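Local coordinates for protein aspartate aminotransferase (Thermotoga maritima, PDB 1O4S) that catalyses the pyridoxal-phosphate-dependent transfer of an amino group from L-aspartate to 2-oxoglutarate, giving oxaloacetate and L-glutamate, and works as a homodimer, at residues T47-P51 / A326-F330; D217-Y221 / V299-K303; K306-V310 / V321-G325; E41-T47 / K349-V353. All coordinates share one frame. Residue numbers count along the deposited sequence, not the author numbering.

Interaction 4 opens first along the chain: E41-T47 pairs with K349-V353 and closes a loop of some 300 residues, joining the edge strand 44-45 of the four-stranded sheet to strand 350-354. T47 then passes directly into interaction 1, whose contact with A326-F330 is nested inside that loop and lines the active site. Nested deeper are interactions 2 and 3, which follow each other in series and both use helix 296-315. Interaction 2 ties this helix to the loop after strand 209-213 of the seven-stranded sheet; interaction 3 folds V321-G325 back on it. Interactions 1, 2 and 3 touch one another: A326 and E324 hydrogen-bond to the loop 217-221, and L329 packs on V310 and P323.

Interaction 1. Residues T47-P51 / A326-F330; sequences TAGEP and AFYLF
Two aromatic side chains pack on loop backbone at the active site, where the loop after strand 44-45 passes the start of strand 328-332. G49 (phi/psi -100/19) interrupts an otherwise extended course through A48 (-57/138) and E50 (-142/147); the nearest CA atoms, of P51 and F327, are 8.2 Å apart. F327 (chi1 46°, p) points toward the loop, its CZ 3.8 Å from G49 C and P51 N, its CE2 3.9 Å from P51 CG. A48 O lies at two ring edges, 3.8 Å from F327 CE1 and 3.6 Å from Y328 CE1. Y328 (chi1 -44°, m) brings its OH to 3.5 Å from G49 CA; that hydroxyl hydrogen-bonds Y216. G49, probably aspartate-binding, thus presents bare backbone beside Y328, which is close to PLP and R365. With no hydrogen bond across it, the contact rests on shape and van der Waals packing, and polar groups bond elsewhere: A48 O to S367, E50 OE1 to T251 OG1 of its own chain and Y74 N of the second subunit.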
loop_
_atom_site.group_PDB
_atom_site.type_symbol
_atom_site.label_atom_id
_atom_site.label_comp_id
_atom_site.label_asym_id
_atom_site.label_seq_id
_atom_site.Cartn_x
_atom_site.Cartn_y
_atom_site.Cartn_z
ATOM N N THR B 47 13.673 -16.205 -14.283
ATOM C CA THR B 47 12.577 -16.198 -13.301
ATOM C C THR B 47 11.788 -14.901 -13.233
ATOM O O THR B 47 10.812 -14.840 -12.498
ATOM C CB THR B 47 13.095 -16.480 -11.867
ATOM O OG1 THR B 47 13.983 -15.437 -11.424
ATOM C CG2 THR B 47 13.907 -17.791 -11.806
ATOM N N ALA B 48 12.197 -13.867 -13.975
ATOM C CA ALA B 48 11.609 -12.545 -13.804
ATOM C C ALA B 48 10.101 -12.526 -13.985
ATOM O O ALA B 48 9.560 -13.182 -14.872
ATOM C CB ALA B 48 12.279 -11.507 -14.729
ATOM N N GLY B 49 9.442 -11.781 -13.106
ATOM C CA GLY B 49 8.054 -11.415 -13.269
ATOM C C GLY B 49 7.818 -10.016 -13.815
ATOM O O GLY B 49 6.709 -9.476 -13.637
ATOM N N GLU B 50 8.832 -9.411 -14.459
ATOM C CA GLU B 50 8.712 -8.054 -15.018
ATOM C C GLU B 50 9.435 -7.930 -16.346
ATOM O O GLU B 50 10.486 -8.532 -16.513
ATOM C CB GLU B 50 9.277 -6.975 -14.053
ATOM C CG GLU B 50 10.788 -7.015 -13.857
ATOM C CD GLU B 50 11.276 -6.235 -12.653
ATOM O OE1 GLU B 50 10.631 -5.221 -12.290
ATOM O OE2 GLU B 50 12.334 -6.638 -12.091
ATOM N N PRO B 51 8.906 -7.096 -17.252
ATOM C CA PRO B 51 9.563 -6.894 -18.541
ATOM C C PRO B 51 10.952 -6.282 -18.389
ATOM O O PRO B 51 11.253 -5.552 -17.430
ATOM C CB PRO B 51 8.578 -5.996 -19.319
ATOM C CG PRO B 51 7.287 -6.126 -18.590
ATOM C CD PRO B 51 7.651 -6.324 -17.148
ATOM N N ALA B 326 1.195 -13.092 -21.880
ATOM C CA ALA B 326 2.173 -12.894 -20.809
ATOM C C ALA B 326 3.571 -13.254 -21.335
ATOM O O ALA B 326 3.788 -13.192 -22.537
ATOM C CB ALA B 326 1.790 -13.675 -19.526
ATOM N N PHE B 327 4.534 -13.545 -20.462
ATOM C CA PHE B 327 5.881 -13.845 -20.926
ATOM C C PHE B 327 6.492 -15.013 -20.202
ATOM O O PHE B 327 7.707 -15.063 -19.960
ATOM C CB PHE B 327 6.784 -12.614 -20.921
ATOM C CG PHE B 327 6.719 -11.777 -19.670
ATOM C CD1 PHE B 327 7.419 -12.139 -18.524
ATOM C CD2 PHE B 327 5.990 -10.595 -19.657
ATOM C CE1 PHE B 327 7.361 -11.343 -17.380
ATOM C CE2 PHE B 327 5.943 -9.808 -18.526
ATOM C CZ PHE B 327 6.621 -10.181 -17.394
ATOM N N TYR B 328 5.619 -15.988 -19.926
ATOM C CA TYR B 328 5.966 -17.259 -19.289
ATOM C C TYR B 328 5.684 -18.482 -20.178
ATOM O O TYR B 328 4.790 -18.495 -21.056
ATOM C CB TYR B 328 5.207 -17.420 -17.980
ATOM C CG TYR B 328 5.202 -16.166 -17.177
ATOM C CD1 TYR B 328 6.354 -15.747 -16.532
ATOM C CD2 TYR B 328 4.076 -15.349 -17.131
ATOM C CE1 TYR B 328 6.377 -14.577 -15.828
ATOM C CE2 TYR B 328 4.084 -14.177 -16.418
ATOM C CZ TYR B 328 5.255 -13.786 -15.765
ATOM O OH TYR B 328 5.313 -12.632 -15.000
ATOM N N LEU B 329 6.487 -19.506 -19.937
ATOM C CA LEU B 329 6.300 -20.796 -20.536
ATOM C C LEU B 329 6.393 -21.819 -19.389
ATOM O O LEU B 329 7.384 -21.860 -18.649
ATOM C CB LEU B 329 7.349 -21.025 -21.631
ATOM C CG LEU B 329 6.997 -22.192 -22.548
ATOM C CD1 LEU B 329 7.399 -21.929 -23.993
ATOM C CD2 LEU B 329 7.628 -23.470 -22.042
ATOM N N PHE B 330 5.341 -22.626 -19.236
ATOM C CA PHE B 330 5.240 -23.566 -18.123
ATOM C C PHE B 330 5.427 -25.001 -18.654
ATOM O O PHE B 330 4.485 -25.612 -19.161
ATOM C CB PHE B 330 3.874 -23.375 -17.459
ATOM C CG PHE B 330 3.810 -23.812 -16.012
ATOM C CD1 PHE B 330 2.850 -24.712 -15.595
ATOM C CD2 PHE B 330 4.677 -23.278 -15.065
ATOM C CE1 PHE B 330 2.781 -25.098 -14.275
ATOM C CE2 PHE B 330 4.611 -23.644 -13.758
ATOM C CZ PHE B 330 3.665 -24.555 -13.350
#

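Interaction 2. Residues D217-Y221 / V299-K303; sequences DSLVY and VQTFK
Next to the cofactor pocket, the loop that follows D213, V215 and Y216 of the PLP site packs against helix 296-315; the side chain of L219 is about 9 Å from PLP and about 4 Å from that of K246, the cofactor-attachment lysine, which is not attached here. Residues 217-221 are irregular, but L219 (phi/psi -89/69) centres an inverse gamma turn, closed by a weak hydrogen bond from V220 N to S218 O (3.1 Å). Residues 299-303 make one helical turn, with K303 N bonded to V299 O at 2.8 Å. The register brings L219 CA to 5.6 Å from V299 CA and Y221 CA to 5.7 Å from K303 CA. V299 (chi1 t), compact and branched, sets one methyl against each of two loop carbonyls: CG2 is 3.3 Å from S218 O and CG1 4.0 Å from V220 O. L219 (m, t) is long enough to reach on, its CD2 3.8 Å from F302 CD2 and 4.2 Å from V299 CG2. Y221 (chi1 -46°, m) brings its ring up to the helix, CD1 3.6 Å from K303 CB and OH 3.4 Å from F302 CB, and meets V299 O with its edge. No hydrogen bond crosses; Y221 OH instead bonds A326 O. The loop is therefore held by both helix 296-315 and the approach to strand 328-332, L219 and Y221 being backbone-bonded to A326 and E324, while F302 also meets the F327 ring.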
loop_
_atom_site.group_PDB
_atom_site.type_symbol
_atom_site.label_atom_id
_atom_site.label_comp_id
_atom_site.label_asym_id
_atom_site.label_seq_id
_atom_site.Cartn_x
_atom_site.Cartn_y
_atom_site.Cartn_z
ATOM N N ASP B 217 -2.969 -8.295 -20.535
ATOM C CA ASP B 217 -3.849 -8.256 -21.708
ATOM C C ASP B 217 -3.260 -7.636 -22.995
ATOM O O ASP B 217 -3.795 -7.872 -24.092
ATOM C CB ASP B 217 -5.201 -7.603 -21.389
ATOM C CG ASP B 217 -5.119 -6.086 -21.177
ATOM O OD1 ASP B 217 -6.187 -5.424 -21.240
ATOM O OD2 ASP B 217 -4.085 -5.469 -20.873
ATOM N N SER B 218 -2.203 -6.826 -22.847
ATOM C CA SER B 218 -1.496 -6.208 -23.966
ATOM C C SER B 218 -0.497 -7.160 -24.536
ATOM O O SER B 218 -0.133 -7.051 -25.691
ATOM C CB SER B 218 -0.689 -4.974 -23.471
ATOM O OG SER B 218 -1.467 -3.836 -23.710
ATOM N N LEU B 219 0.034 -8.023 -23.681
ATOM C CA LEU B 219 1.065 -8.957 -24.107
ATOM C C LEU B 219 0.406 -10.232 -24.619
ATOM O O LEU B 219 0.474 -11.287 -23.988
ATOM C CB LEU B 219 2.045 -9.227 -22.965
ATOM C CG LEU B 219 2.988 -8.065 -22.665
ATOM C CD1 LEU B 219 3.492 -8.066 -21.263
ATOM C CD2 LEU B 219 4.152 -8.136 -23.630
ATOM N N VAL B 220 -0.257 -10.102 -25.763
ATOM C CA VAL B 220 -0.958 -11.214 -26.400
ATOM C C VAL B 220 -0.372 -11.455 -27.805
ATOM O O VAL B 220 0.040 -10.511 -28.491
ATOM C CB VAL B 220 -2.492 -10.986 -26.447
ATOM C CG1 VAL B 220 -3.084 -11.101 -25.030
ATOM C CG2 VAL B 220 -2.853 -9.633 -27.092
ATOM N N TYR B 221 -0.300 -12.728 -28.185
ATOM C CA TYR B 221 0.378 -13.180 -29.405
ATOM C C TYR B 221 -0.621 -13.809 -30.346
ATOM O O TYR B 221 -0.265 -14.556 -31.236
ATOM C CB TYR B 221 1.485 -14.175 -29.057
ATOM C CG TYR B 221 2.289 -13.660 -27.903
ATOM C CD1 TYR B 221 2.884 -12.400 -27.973
ATOM C CD2 TYR B 221 2.430 -14.398 -26.728
ATOM C CE1 TYR B 221 3.609 -11.887 -26.902
ATOM C CE2 TYR B 221 3.162 -13.886 -25.645
ATOM C CZ TYR B 221 3.741 -12.618 -25.736
ATOM O OH TYR B 221 4.454 -12.080 -24.678
ATOM N N VAL B 299 5.683 -5.439 -27.310
ATOM C CA VAL B 299 4.827 -6.611 -27.480
ATOM C C VAL B 299 5.378 -7.468 -28.632
ATOM O O VAL B 299 5.397 -8.707 -28.546
ATOM C CB VAL B 299 3.358 -6.195 -27.770
ATOM C CG1 VAL B 299 2.531 -7.408 -28.225
ATOM C CG2 VAL B 299 2.710 -5.522 -26.544
ATOM N N GLN B 300 5.859 -6.827 -29.697
ATOM C CA GLN B 300 6.365 -7.585 -30.853
ATOM C C GLN B 300 7.678 -8.263 -30.516
ATOM O O GLN B 300 7.950 -9.377 -30.982
ATOM C CB GLN B 300 6.545 -6.698 -32.092
ATOM C CG GLN B 300 7.210 -7.385 -33.320
ATOM C CD GLN B 300 6.392 -8.567 -33.954
ATOM O OE1 GLN B 300 6.975 -9.411 -34.666
ATOM N NE2 GLN B 300 5.066 -8.612 -33.706
ATOM N N THR B 301 8.504 -7.574 -29.733
ATOM C CA THR B 301 9.724 -8.169 -29.219
ATOM C C THR B 301 9.418 -9.440 -28.389
ATOM O O THR B 301 10.071 -10.457 -28.557
ATOM C CB THR B 301 10.488 -7.162 -28.349
ATOM O OG1 THR B 301 10.871 -6.005 -29.124
ATOM C CG2 THR B 301 11.758 -7.816 -27.845
ATOM N N PHE B 302 8.424 -9.371 -27.501
ATOM C CA PHE B 302 8.013 -10.528 -26.718
ATOM C C PHE B 302 7.389 -11.642 -27.575
ATOM O O PHE B 302 7.624 -12.821 -27.322
ATOM C CB PHE B 302 7.053 -10.132 -25.587
ATOM C CG PHE B 302 7.750 -9.730 -24.314
ATOM C CD1 PHE B 302 8.251 -10.684 -23.456
ATOM C CD2 PHE B 302 7.927 -8.404 -23.990
ATOM C CE1 PHE B 302 8.903 -10.313 -22.283
ATOM C CE2 PHE B 302 8.556 -8.034 -22.810
ATOM C CZ PHE B 302 9.048 -8.999 -21.962
ATOM N N LYS B 303 6.626 -11.264 -28.593
ATOM C CA LYS B 303 6.030 -12.248 -29.521
ATOM C C LYS B 303 7.114 -13.077 -30.200
ATOM O O LYS B 303 7.003 -14.280 -30.287
ATOM C CB LYS B 303 5.172 -11.549 -30.583
ATOM C CG LYS B 303 4.401 -12.472 -31.546
ATOM C CD LYS B 303 3.379 -11.659 -32.352
ATOM C CE LYS B 303 2.532 -12.549 -33.238
ATOM N NZ LYS B 303 1.748 -11.819 -34.296
#

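Interaction 3. Residues K306-V310 / V321-G325; sequences KNFVV and VEPEG
In this helix-loop-strand connection the linker between helix 296-315 and strand 328-332 folds back on the helix, away from the cofactor (P323 side chain about 13 Å from PLP). Residues 321-325 rest on the turn 306-310, where V310 N bonds K306 O at 3.0 Å. E322 (phi/psi -62/120) is the first to touch the helix, its CA 6.7 Å from that of V310. Its side chain is extended (t, t), so that CG lies 4.1 Å from V310 CG2 and OE2 reaches a long salt bridge, 3.7 Å, with K306 NZ; an exposed glutamate can keep its charge in solvent while its methylenes cover a valine. P323 follows, with CA 7.6 Å from K306 CA. Its rigid ring suits an extended chain: CD is 3.9 Å from V310 CG2, and CG 3.9 Å from K306 CG. K306 bends (t, m, m, t), bringing CD to 3.7 Å from P323 O. E324 turns away, its backbone bonding Y221 and G188. A water accepts from K306 NZ (2.7 Å) and donates to P323 O (2.7 Å), and weakly to E322 OE2 (3.5 Å). With N307 OD1 also 2.9 Å from K306 NZ, the ammonium is satisfied by amide and water, beside the apolar contact of V310 with P323.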
loop_
_atom_site.group_PDB
_atom_site.type_symbol
_atom_site.label_atom_id
_atom_site.label_comp_id
_atom_site.label_asym_id
_atom_site.label_seq_id
_atom_site.Cartn_x
_atom_site.Cartn_y
_atom_site.Cartn_z
ATOM N N LYS B 306 8.761 -15.408 -27.770
ATOM C CA LYS B 306 7.806 -16.470 -27.521
ATOM C C LYS B 306 7.936 -17.479 -28.646
ATOM O O LYS B 306 8.137 -18.649 -28.389
ATOM C CB LYS B 306 6.382 -15.895 -27.431
ATOM C CG LYS B 306 5.255 -16.924 -27.113
ATOM C CD LYS B 306 4.709 -17.678 -28.346
ATOM C CE LYS B 306 3.938 -16.768 -29.311
ATOM N NZ LYS B 306 3.293 -17.530 -30.469
ATOM N N ASN B 307 7.850 -17.031 -29.892
ATOM C CA ASN B 307 8.004 -17.939 -31.039
ATOM C C ASN B 307 9.318 -18.703 -31.010
ATOM O O ASN B 307 9.357 -19.871 -31.358
ATOM C CB ASN B 307 7.926 -17.188 -32.367
ATOM C CG ASN B 307 6.535 -16.726 -32.692
ATOM O OD1 ASN B 307 5.554 -17.282 -32.195
ATOM N ND2 ASN B 307 6.431 -15.692 -33.526
ATOM N N PHE B 308 10.394 -18.040 -30.603
ATOM C CA PHE B 308 11.710 -18.669 -30.574
ATOM C C PHE B 308 11.844 -19.732 -29.495
ATOM O O PHE B 308 12.458 -20.770 -29.713
ATOM C CB PHE B 308 12.814 -17.623 -30.361
ATOM C CG PHE B 308 14.171 -18.234 -30.117
ATOM C CD1 PHE B 308 14.883 -18.813 -31.167
ATOM C CD2 PHE B 308 14.710 -18.282 -28.832
ATOM C CE1 PHE B 308 16.115 -19.413 -30.939
ATOM C CE2 PHE B 308 15.946 -18.866 -28.603
ATOM C CZ PHE B 308 16.646 -19.439 -29.655
ATOM N N VAL B 309 11.317 -19.458 -28.315
ATOM C CA VAL B 309 11.428 -20.406 -27.214
ATOM C C VAL B 309 10.515 -21.611 -27.468
ATOM O O VAL B 309 10.878 -22.747 -27.169
ATOM C CB VAL B 309 11.147 -19.762 -25.816
ATOM C CG1 VAL B 309 9.744 -19.125 -25.727
ATOM C CG2 VAL B 309 11.290 -20.818 -24.698
ATOM N N VAL B 310 9.345 -21.341 -28.040
ATOM C CA VAL B 310 8.371 -22.367 -28.365
ATOM C C VAL B 310 8.998 -23.325 -29.369
ATOM O O VAL B 310 9.084 -24.514 -29.094
ATOM C CB VAL B 310 7.019 -21.761 -28.860
ATOM C CG1 VAL B 310 6.162 -22.789 -29.588
ATOM C CG2 VAL B 310 6.245 -21.180 -27.671
ATOM N N VAL B 321 2.068 -26.264 -22.996
ATOM C CA VAL B 321 1.030 -25.561 -23.737
ATOM C C VAL B 321 1.635 -24.248 -24.275
ATOM O O VAL B 321 2.279 -23.492 -23.544
ATOM C CB VAL B 321 -0.191 -25.264 -22.825
ATOM C CG1 VAL B 321 -1.333 -24.623 -23.618
ATOM C CG2 VAL B 321 -0.691 -26.561 -22.139
ATOM N N GLU B 322 1.468 -24.011 -25.569
ATOM C CA GLU B 322 2.021 -22.844 -26.219
ATOM C C GLU B 322 1.384 -21.611 -25.583
ATOM O O GLU B 322 0.168 -21.480 -25.619
ATOM C CB GLU B 322 1.723 -22.903 -27.721
ATOM C CG GLU B 322 2.339 -21.783 -28.558
ATOM C CD GLU B 322 2.063 -21.955 -30.053
ATOM O OE1 GLU B 322 1.899 -23.110 -30.506
ATOM O OE2 GLU B 322 2.002 -20.936 -30.779
ATOM N N PRO B 323 2.173 -20.723 -24.988
ATOM C CA PRO B 323 1.583 -19.529 -24.373
ATOM C C PRO B 323 0.989 -18.586 -25.425
ATOM O O PRO B 323 1.587 -18.415 -26.487
ATOM C CB PRO B 323 2.765 -18.876 -23.625
ATOM C CG PRO B 323 3.945 -19.331 -24.285
ATOM C CD PRO B 323 3.635 -20.761 -24.827
ATOM N N GLU B 324 -0.190 -18.034 -25.147
ATOM C CA GLU B 324 -0.852 -17.073 -26.025
ATOM C C GLU B 324 -0.734 -15.650 -25.506
ATOM O O GLU B 324 -1.179 -14.704 -26.156
ATOM C CB GLU B 324 -2.318 -17.473 -26.202
ATOM C CG GLU B 324 -2.493 -18.675 -27.152
ATOM C CD GLU B 324 -3.947 -18.959 -27.552
ATOM O OE1 GLU B 324 -4.706 -19.542 -26.755
ATOM O OE2 GLU B 324 -4.333 -18.632 -28.692
ATOM N N GLY B 325 -0.150 -15.509 -24.327
ATOM C CA GLY B 325 0.018 -14.217 -23.689
ATOM C C GLY B 325 0.954 -14.264 -22.489
ATOM O O GLY B 325 1.440 -15.348 -22.133
HETATM O O HOH W 1 1.027 -18.074 -29.075
#

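Interaction 4. Residues E41-T47 / K349-V353; sequences EDVINLT and KVALV
Three backbone hydrogen bonds join these segments as parallel beta strands at the edge of the four-stranded mixed sheet, tying an N-terminal strand to one near the C terminus: I44 N to K349 O (2.8 Å), A351 N to I44 O (3.0 Å) and L46 N to A351 O (2.9 Å). I44 pairs with V350 and N45 with A351, at CA-CA 4.9 and 4.7 Å; the end-to-end directions differ by 17°. CA-H...O contacts, V43 CA to K349 O (3.2 Å) and V350 CA to I44 O (3.3 Å), reinforce the ladder. K349 leaves helix 337-348 with positive phi (53°); its CB points toward the strand, 4.0 Å from V43 CG2, and NZ bonds E346 O. I44 packs on helix 372-386, V350 and small A351 on helix 337-348. L46 CD1 meets V350 CG1 at 3.9 Å, and T47 CB lies 3.5 Å from V353 CG2. Asparagine suits the strand's end because its carboxamide can replace a backbone acceptor: N45 OD1 takes T47 N at 3.0 Å, an Asx turn, and T47 OG1 at a very short 2.5 Å.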
loop_
_atom_site.group_PDB
_atom_site.type_symbol
_atom_site.label_atom_id
_atom_site.label_comp_id
_atom_site.label_asym_id
_atom_site.label_seq_id
_atom_site.Cartn_x
_atom_site.Cartn_y
_atom_site.Cartn_z
ATOM N N GLU B 41 29.798 -16.018 -11.350
ATOM C CA GLU B 41 29.200 -17.010 -12.231
ATOM C C GLU B 41 28.233 -16.331 -13.216
ATOM O O GLU B 41 27.589 -15.304 -12.903
ATOM C CB GLU B 41 28.487 -18.107 -11.437
ATOM C CG GLU B 41 29.369 -18.843 -10.436
ATOM C CD GLU B 41 30.276 -19.878 -11.074
ATOM O OE1 GLU B 41 31.024 -20.557 -10.309
ATOM O OE2 GLU B 41 30.250 -20.027 -12.327
ATOM N N ASP B 42 28.160 -16.924 -14.412
ATOM C CA ASP B 42 27.323 -16.410 -15.495
ATOM C C ASP B 42 25.924 -17.020 -15.423
ATOM O O ASP B 42 25.571 -17.918 -16.201
ATOM C CB ASP B 42 27.963 -16.676 -16.869
ATOM C CG ASP B 42 27.181 -16.023 -18.014
ATOM O OD1 ASP B 42 26.413 -15.029 -17.767
ATOM O OD2 ASP B 42 27.266 -16.465 -19.182
ATOM N N VAL B 43 25.136 -16.518 -14.480
ATOM C CA VAL B 43 23.781 -17.010 -14.277
ATOM C C VAL B 43 22.851 -16.343 -15.289
ATOM O O VAL B 43 22.775 -15.116 -15.335
ATOM C CB VAL B 43 23.263 -16.697 -12.840
ATOM C CG1 VAL B 43 21.762 -16.930 -12.722
ATOM C CG2 VAL B 43 24.030 -17.527 -11.801
ATOM N N ILE B 44 22.169 -17.148 -16.101
ATOM C CA ILE B 44 21.068 -16.659 -16.907
ATOM C C ILE B 44 19.792 -16.878 -16.091
ATOM O O ILE B 44 19.398 -18.000 -15.805
ATOM C CB ILE B 44 21.010 -17.347 -18.296
ATOM C CG1 ILE B 44 22.368 -17.250 -19.016
ATOM C CG2 ILE B 44 19.920 -16.711 -19.159
ATOM C CD1 ILE B 44 22.549 -18.282 -20.115
ATOM N N ASN B 45 19.154 -15.782 -15.719
ATOM C CA ASN B 45 18.053 -15.801 -14.776
ATOM C C ASN B 45 16.765 -15.627 -15.536
ATOM O O ASN B 45 16.433 -14.532 -15.946
ATOM C CB ASN B 45 18.200 -14.679 -13.726
ATOM C CG ASN B 45 17.238 -14.861 -12.530
ATOM O OD1 ASN B 45 16.052 -15.124 -12.715
ATOM N ND2 ASN B 45 17.774 -14.763 -11.303
ATOM N N LEU B 46 16.040 -16.720 -15.691
ATOM C CA LEU B 46 14.772 -16.734 -16.385
ATOM C C LEU B 46 13.579 -16.856 -15.437
ATOM O O LEU B 46 12.579 -17.509 -15.767
ATOM C CB LEU B 46 14.786 -17.893 -17.369
ATOM C CG LEU B 46 16.010 -17.815 -18.270
ATOM C CD1 LEU B 46 15.996 -18.983 -19.215
ATOM C CD2 LEU B 46 16.070 -16.459 -19.004
ATOM N N THR B 47 13.673 -16.205 -14.283
ATOM C CA THR B 47 12.577 -16.198 -13.301
ATOM C C THR B 47 11.788 -14.901 -13.233
ATOM O O THR B 47 10.812 -14.840 -12.498
ATOM C CB THR B 47 13.095 -16.480 -11.867
ATOM O OG1 THR B 47 13.983 -15.437 -11.424
ATOM C CG2 THR B 47 13.907 -17.791 -11.806
ATOM N N LYS B 349 23.794 -22.989 -14.230
ATOM C CA LYS B 349 23.616 -21.578 -13.883
ATOM C C LYS B 349 22.498 -20.945 -14.723
ATOM O O LYS B 349 22.623 -19.800 -15.215
ATOM C CB LYS B 349 24.927 -20.783 -13.969
ATOM C CG LYS B 349 26.215 -21.587 -13.735
ATOM C CD LYS B 349 26.490 -21.896 -12.289
ATOM C CE LYS B 349 27.859 -22.555 -12.124
ATOM N NZ LYS B 349 27.865 -24.045 -12.296
ATOM N N VAL B 350 21.407 -21.706 -14.863
ATOM C CA VAL B 350 20.127 -21.194 -15.347
ATOM C C VAL B 350 19.095 -21.287 -14.241
ATOM O O VAL B 350 18.902 -22.350 -13.631
ATOM C CB VAL B 350 19.602 -21.965 -16.586
ATOM C CG1 VAL B 350 18.282 -21.348 -17.076
ATOM C CG2 VAL B 350 20.654 -21.988 -17.681
ATOM N N ALA B 351 18.427 -20.164 -14.005
ATOM C CA ALA B 351 17.389 -20.045 -12.995
ATOM C C ALA B 351 15.955 -20.096 -13.561
ATOM O O ALA B 351 15.540 -19.244 -14.346
ATOM C CB ALA B 351 17.600 -18.791 -12.182
ATOM N N LEU B 352 15.211 -21.121 -13.127
ATOM C CA LEU B 352 13.776 -21.255 -13.379
ATOM C C LEU B 352 13.001 -21.335 -12.053
ATOM O O LEU B 352 13.577 -21.471 -10.975
ATOM C CB LEU B 352 13.484 -22.475 -14.247
ATOM C CG LEU B 352 14.286 -22.638 -15.549
ATOM C CD1 LEU B 352 14.133 -24.018 -16.165
ATOM C CD2 LEU B 352 13.895 -21.606 -16.544
ATOM N N VAL B 353 11.688 -21.222 -12.149
ATOM C CA VAL B 353 10.839 -21.239 -10.981
ATOM C C VAL B 353 10.114 -22.595 -10.902
ATOM O O VAL B 353 9.437 -22.969 -11.827
ATOM C CB VAL B 353 9.801 -20.128 -11.040
ATOM C CG1 VAL B 353 9.017 -20.088 -9.741
ATOM C CG2 VAL B 353 10.477 -18.765 -11.317
#